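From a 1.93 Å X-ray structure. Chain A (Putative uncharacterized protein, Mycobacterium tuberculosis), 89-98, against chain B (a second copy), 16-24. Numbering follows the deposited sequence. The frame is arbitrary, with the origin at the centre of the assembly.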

ATOM      1  N   ALA A  89     -11.020 -10.885 -14.156  1.00 12.41           N
ATOM      2  CA  ALA A  89     -10.004 -10.006 -14.734  1.00 12.64           C
ATOM      3  C   ALA A  89      -8.590 -10.620 -14.659  1.00 13.03           C
ATOM      4  O   ALA A  89      -7.791 -10.477 -15.590  1.00 13.25           O
ATOM      5  CB  ALA A  89     -10.040  -8.625 -14.059  1.00 12.42           C
ATOM      6  N   PHE A  90      -8.284 -11.331 -13.577  1.00 12.85           N
ATOM      7  CA  PHE A  90      -6.893 -11.727 -13.327  1.00 12.72           C
ATOM      8  C   PHE A  90      -6.630 -13.220 -13.113  1.00 13.01           C
ATOM      9  O   PHE A  90      -5.600 -13.588 -12.561  1.00 13.40           O
ATOM     10  CB  PHE A  90      -6.341 -10.973 -12.119  1.00 12.16           C
ATOM     11  CG  PHE A  90      -6.165  -9.492 -12.335  1.00 11.44           C
ATOM     12  CD1 PHE A  90      -5.144  -9.004 -13.147  1.00  9.60           C
ATOM     13  CD2 PHE A  90      -6.991  -8.587 -11.678  1.00  9.13           C
ATOM     14  CE1 PHE A  90      -4.953  -7.635 -13.319  1.00 10.52           C
ATOM     15  CE2 PHE A  90      -6.816  -7.224 -11.835  1.00 11.54           C
ATOM     16  CZ  PHE A  90      -5.784  -6.739 -12.665  1.00 11.70           C
ATOM     17  N   GLY A  91      -7.546 -14.074 -13.554  1.00 13.30           N
ATOM     18  CA  GLY A  91      -7.394 -15.509 -13.374  1.00 12.86           C
ATOM     19  C   GLY A  91      -6.113 -16.083 -13.951  1.00 12.35           C
ATOM     20  O   GLY A  91      -5.508 -16.977 -13.353  1.00 12.60           O
ATOM     21  N   LYS A  92      -5.698 -15.587 -15.114  1.00 11.62           N
ATOM     22  CA  LYS A  92      -4.445 -16.059 -15.722  1.00 11.16           C
ATOM     23  C   LYS A  92      -3.248 -15.272 -15.189  1.00 10.07           C
ATOM     24  O   LYS A  92      -2.212 -15.842 -14.838  1.00 10.38           O
ATOM     25  CB  LYS A  92      -4.499 -15.916 -17.240  1.00 11.60           C
ATOM     26  CG  LYS A  92      -5.837 -16.297 -17.854  1.00 14.26           C
ATOM     27  CD  LYS A  92      -6.066 -15.617 -19.216  1.00 16.40           C
ATOM     28  CE  LYS A  92      -6.302 -14.101 -19.077  1.00 17.48           C
ATOM     29  NZ  LYS A  92      -5.045 -13.319 -18.938  1.00 17.31           N
ATOM     30  N   ILE A  93      -3.412 -13.958 -15.122  1.00  8.02           N
ATOM     31  CA  ILE A  93      -2.344 -13.041 -14.736  1.00  6.86           C
ATOM     32  C   ILE A  93      -1.897 -13.223 -13.277  1.00  6.21           C
ATOM     33  O   ILE A  93      -0.694 -13.381 -12.987  1.00  6.56           O
ATOM     34  CB  ILE A  93      -2.790 -11.595 -15.007  1.00  6.45           C
ATOM     35  CG1 ILE A  93      -3.122 -11.436 -16.505  1.00  6.48           C
ATOM     36  CG2 ILE A  93      -1.732 -10.613 -14.523  1.00  6.08           C
ATOM     37  CD1 ILE A  93      -4.240 -10.403 -16.826  1.00  4.79           C
ATOM     38  N   ARG A  94      -2.852 -13.189 -12.384  1.00  5.65           N
ATOM     39  CA  ARG A  94      -2.642 -13.501 -10.994  1.00  5.09           C
ATOM     40  C   ARG A  94      -1.593 -12.611 -10.318  1.00  5.29           C
ATOM     41  O   ARG A  94      -0.597 -13.099  -9.861  1.00  5.45           O
ATOM     42  CB  ARG A  94      -2.245 -14.938 -10.843  1.00  5.19           C
ATOM     43  CG  ARG A  94      -3.323 -15.790 -10.702  1.00  5.81           C
ATOM     44  CD  ARG A  94      -3.045 -17.032 -11.325  1.00  4.62           C
ATOM     45  N   PRO A  95      -1.837 -11.325 -10.267  1.00  4.95           N
ATOM     46  CA  PRO A  95      -0.978 -10.470  -9.482  1.00  4.78           C
ATOM     47  C   PRO A  95      -1.172 -10.862  -8.018  1.00  4.71           C
ATOM     48  O   PRO A  95      -2.093 -11.622  -7.710  1.00  4.83           O
ATOM     49  CB  PRO A  95      -1.575  -9.084  -9.736  1.00  4.66           C
ATOM     50  CG  PRO A  95      -3.058  -9.354  -9.856  1.00  4.78           C
ATOM     51  CD  PRO A  95      -3.134 -10.690 -10.575  1.00  5.52           C
ATOM     52  N   VAL A  96      -0.320 -10.384  -7.118  1.00  4.88           N
ATOM     53  CA  VAL A  96      -0.619 -10.533  -5.683  1.00  5.06           C
ATOM     54  C   VAL A  96      -1.722  -9.539  -5.317  1.00  5.10           C
ATOM     55  O   VAL A  96      -1.895  -8.530  -6.004  1.00  5.62           O
ATOM     56  CB  VAL A  96       0.627 -10.293  -4.818  1.00  5.28           C
ATOM     57  CG1 VAL A  96       1.821 -11.108  -5.376  1.00  2.93           C
ATOM     58  CG2 VAL A  96       0.950  -8.781  -4.749  1.00  5.19           C
ATOM     59  N   THR A  97      -2.516  -9.827  -4.285  1.00  5.65           N
ATOM     60  CA  THR A  97      -3.435  -8.812  -3.767  1.00  6.34           C
ATOM     61  C   THR A  97      -3.495  -8.808  -2.268  1.00  5.96           C
ATOM     62  O   THR A  97      -2.934  -9.676  -1.598  1.00  5.48           O
ATOM     63  CB  THR A  97      -4.936  -9.050  -4.063  1.00  7.18           C
ATOM     64  OG1 THR A  97      -5.161 -10.233  -4.829  1.00 11.76           O
ATOM     65  CG2 THR A  97      -5.592  -7.841  -4.658  1.00  4.86           C
ATOM     66  N   SER A  98      -4.250  -7.837  -1.773  1.00  5.75           N
ATOM     67  CA  SER A  98      -4.705  -7.798  -0.390  1.00  6.47           C
ATOM     68  C   SER A  98      -6.108  -7.267  -0.422  1.00  6.25           C
ATOM     69  O   SER A  98      -6.452  -6.533  -1.332  1.00  6.26           O
ATOM     70  CB  SER A  98      -3.823  -6.876   0.446  1.00  6.31           C
ATOM     71  OG  SER A  98      -2.469  -7.228   0.241  1.00  9.11           O
TER
ATOM     72  N   ALA B  16     -10.365 -18.584  -5.649  1.00 14.69           N
ATOM     73  CA  ALA B  16     -11.557 -17.760  -5.757  1.00 13.37           C
ATOM     74  C   ALA B  16     -11.289 -16.321  -6.224  1.00 12.65           C
ATOM     75  O   ALA B  16     -12.105 -15.748  -6.942  1.00 12.02           O
ATOM     76  CB  ALA B  16     -12.339 -17.776  -4.434  1.00 13.77           C
ATOM     77  N   VAL B  17     -10.156 -15.743  -5.824  1.00 11.41           N
ATOM     78  CA  VAL B  17      -9.878 -14.329  -6.098  1.00 10.80           C
ATOM     79  C   VAL B  17      -8.934 -14.094  -7.295  1.00 10.04           C
ATOM     80  O   VAL B  17      -8.933 -13.015  -7.889  1.00  9.90           O
ATOM     81  CB  VAL B  17      -9.339 -13.619  -4.827  1.00 10.83           C
ATOM     82  CG1 VAL B  17      -9.025 -12.160  -5.108  1.00 10.32           C
ATOM     83  CG2 VAL B  17     -10.354 -13.752  -3.697  1.00 10.79           C
ATOM     84  N   GLY B  18      -8.153 -15.109  -7.652  1.00  9.51           N
ATOM     85  CA  GLY B  18      -7.231 -15.030  -8.791  1.00  8.91           C
ATOM     86  C   GLY B  18      -6.040 -14.137  -8.483  1.00  8.42           C
ATOM     87  O   GLY B  18      -5.925 -13.030  -9.031  1.00  9.04           O
ATOM     88  N   TYR B  19      -5.175 -14.600  -7.584  1.00  7.43           N
ATOM     89  CA  TYR B  19      -3.995 -13.833  -7.161  1.00  7.38           C
ATOM     90  C   TYR B  19      -2.873 -14.806  -6.753  1.00  6.91           C
ATOM     91  O   TYR B  19      -3.130 -15.987  -6.503  1.00  6.60           O
ATOM     92  CB  TYR B  19      -4.337 -12.864  -6.012  1.00  7.25           C
ATOM     93  CG  TYR B  19      -4.397 -13.490  -4.614  1.00  9.14           C
ATOM     94  CD1 TYR B  19      -3.266 -13.518  -3.796  1.00 11.14           C
ATOM     95  CD2 TYR B  19      -5.589 -14.032  -4.110  1.00 10.53           C
ATOM     96  CE1 TYR B  19      -3.305 -14.086  -2.520  1.00 14.23           C
ATOM     97  CE2 TYR B  19      -5.645 -14.595  -2.836  1.00 13.26           C
ATOM     98  CZ  TYR B  19      -4.497 -14.621  -2.041  1.00 16.03           C
ATOM     99  OH  TYR B  19      -4.535 -15.180  -0.766  1.00 17.78           O
ATOM    100  N   SER B  20      -1.640 -14.302  -6.694  1.00  6.35           N
ATOM    101  CA  SER B  20      -0.480 -15.099  -6.318  1.00  5.79           C
ATOM    102  C   SER B  20       0.025 -14.703  -4.944  1.00  5.99           C
ATOM    103  O   SER B  20      -0.173 -13.580  -4.497  1.00  5.66           O
ATOM    104  CB  SER B  20       0.658 -14.898  -7.322  1.00  5.42           C
ATOM    105  OG  SER B  20       0.324 -15.386  -8.598  1.00  5.96           O
ATOM    106  N   ARG B  21       0.698 -15.628  -4.276  1.00  6.33           N
ATOM    107  CA  ARG B  21       1.336 -15.319  -3.008  1.00  6.08           C
ATOM    108  C   ARG B  21       2.483 -14.322  -3.238  1.00  5.72           C
ATOM    109  O   ARG B  21       2.646 -13.366  -2.476  1.00  5.63           O
ATOM    110  CB  ARG B  21       1.857 -16.608  -2.358  1.00  6.27           C
ATOM    111  CG  ARG B  21       0.775 -17.473  -1.722  1.00  7.64           C
ATOM    112  CD  ARG B  21       0.311 -16.862  -0.408  1.00 11.97           C
ATOM    113  NE  ARG B  21       1.455 -16.496   0.414  1.00 14.06           N
ATOM    114  CZ  ARG B  21       1.508 -15.425   1.201  1.00 14.99           C
ATOM    115  NH1 ARG B  21       0.469 -14.603   1.282  1.00 13.62           N
ATOM    116  NH2 ARG B  21       2.611 -15.175   1.905  1.00 13.62           N
ATOM    117  N   ALA B  22       3.277 -14.555  -4.289  1.00  5.98           N
ATOM    118  CA  ALA B  22       4.370 -13.657  -4.650  1.00  5.25           C
ATOM    119  C   ALA B  22       4.564 -13.601  -6.161  1.00  5.41           C
ATOM    120  O   ALA B  22       4.326 -14.590  -6.865  1.00  4.85           O
ATOM    121  CB  ALA B  22       5.651 -14.081  -3.985  1.00  5.56           C
ATOM    122  N   VAL B  23       5.007 -12.448  -6.653  1.00  5.29           N
ATOM    123  CA  VAL B  23       5.373 -12.318  -8.055  1.00  5.47           C
ATOM    124  C   VAL B  23       6.722 -11.632  -8.135  1.00  5.78           C
ATOM    125  O   VAL B  23       6.971 -10.678  -7.396  1.00  5.71           O
ATOM    126  CB  VAL B  23       4.303 -11.518  -8.843  1.00  5.70           C
ATOM    127  CG1 VAL B  23       4.721 -11.338 -10.317  1.00  4.85           C
ATOM    128  CG2 VAL B  23       2.980 -12.240  -8.761  1.00  5.22           C
ATOM    129  N   ARG B  24       7.592 -12.143  -9.010  1.00  6.29           N
ATOM    130  CA  ARG B  24       8.903 -11.556  -9.293  1.00  6.60           C
ATOM    131  C   ARG B  24       9.028 -11.203 -10.794  1.00  6.91           C
ATOM    132  O   ARG B  24       8.719 -12.032 -11.643  1.00  6.09           O
ATOM    133  CB  ARG B  24      10.027 -12.533  -8.881  1.00  6.91           C
ATOM    134  CG  ARG B  24      11.431 -12.128  -9.398  1.00  7.05           C
ATOM    135  CD  ARG B  24      12.534 -13.093  -8.952  1.00 10.42           C
ATOM    136  NE  ARG B  24      13.881 -12.530  -9.146  1.00 10.33           N
ATOM    137  CZ  ARG B  24      14.937 -12.865  -8.410  1.00  9.61           C
ATOM    138  NH1 ARG B  24      14.813 -13.759  -7.429  1.00  8.35           N
ATOM    139  NH2 ARG B  24      16.113 -12.300  -8.638  1.00  9.33           N
TER

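The contact, which buries 422 Å² summed over both stretches, is held chiefly through backbone carbonyls of chain A. At its start, Phe A90 O accepts a hydrogen bond from Arg A94 N (2.8 Å), closing a turn against which Gly B18 packs. Gly B18 follows its helix with positive phi, a conformation that favours glycine; a CB here would also point toward chain A, 3.5 Å from Gly A91 CA.

Arg A94, modelled only as far as CD, projects CB sideways; its CG lies 3.8 Å from Tyr B19 N and its CB 3.4 Å from Ser B20 OG. Its carbonyl O accepts a hydrogen bond from Ser B20 OG (2.8 Å), the serine chi1 being m. The next carbonyl, Pro A95 O, accepts a hydrogen bond from Ser B20 N (2.9 Å) and also lies 3.0 Å from Tyr B19 CA in a CA-H...O contact. Ser B20 thus engages two successive carbonyls, one through its side chain and one through its backbone.

Val A96 returns a CA-H...O contact, its CA 3.3 Å from Ser B20 O, while its CG1 meets Val B23 CG2 at 3.8 Å, a small apolar contact suited to the buried setting. Thr A97 is less well served: OG1 sits 3.0 Å from Tyr B19 CB, and both its N and OG1 are buried without a polar partner.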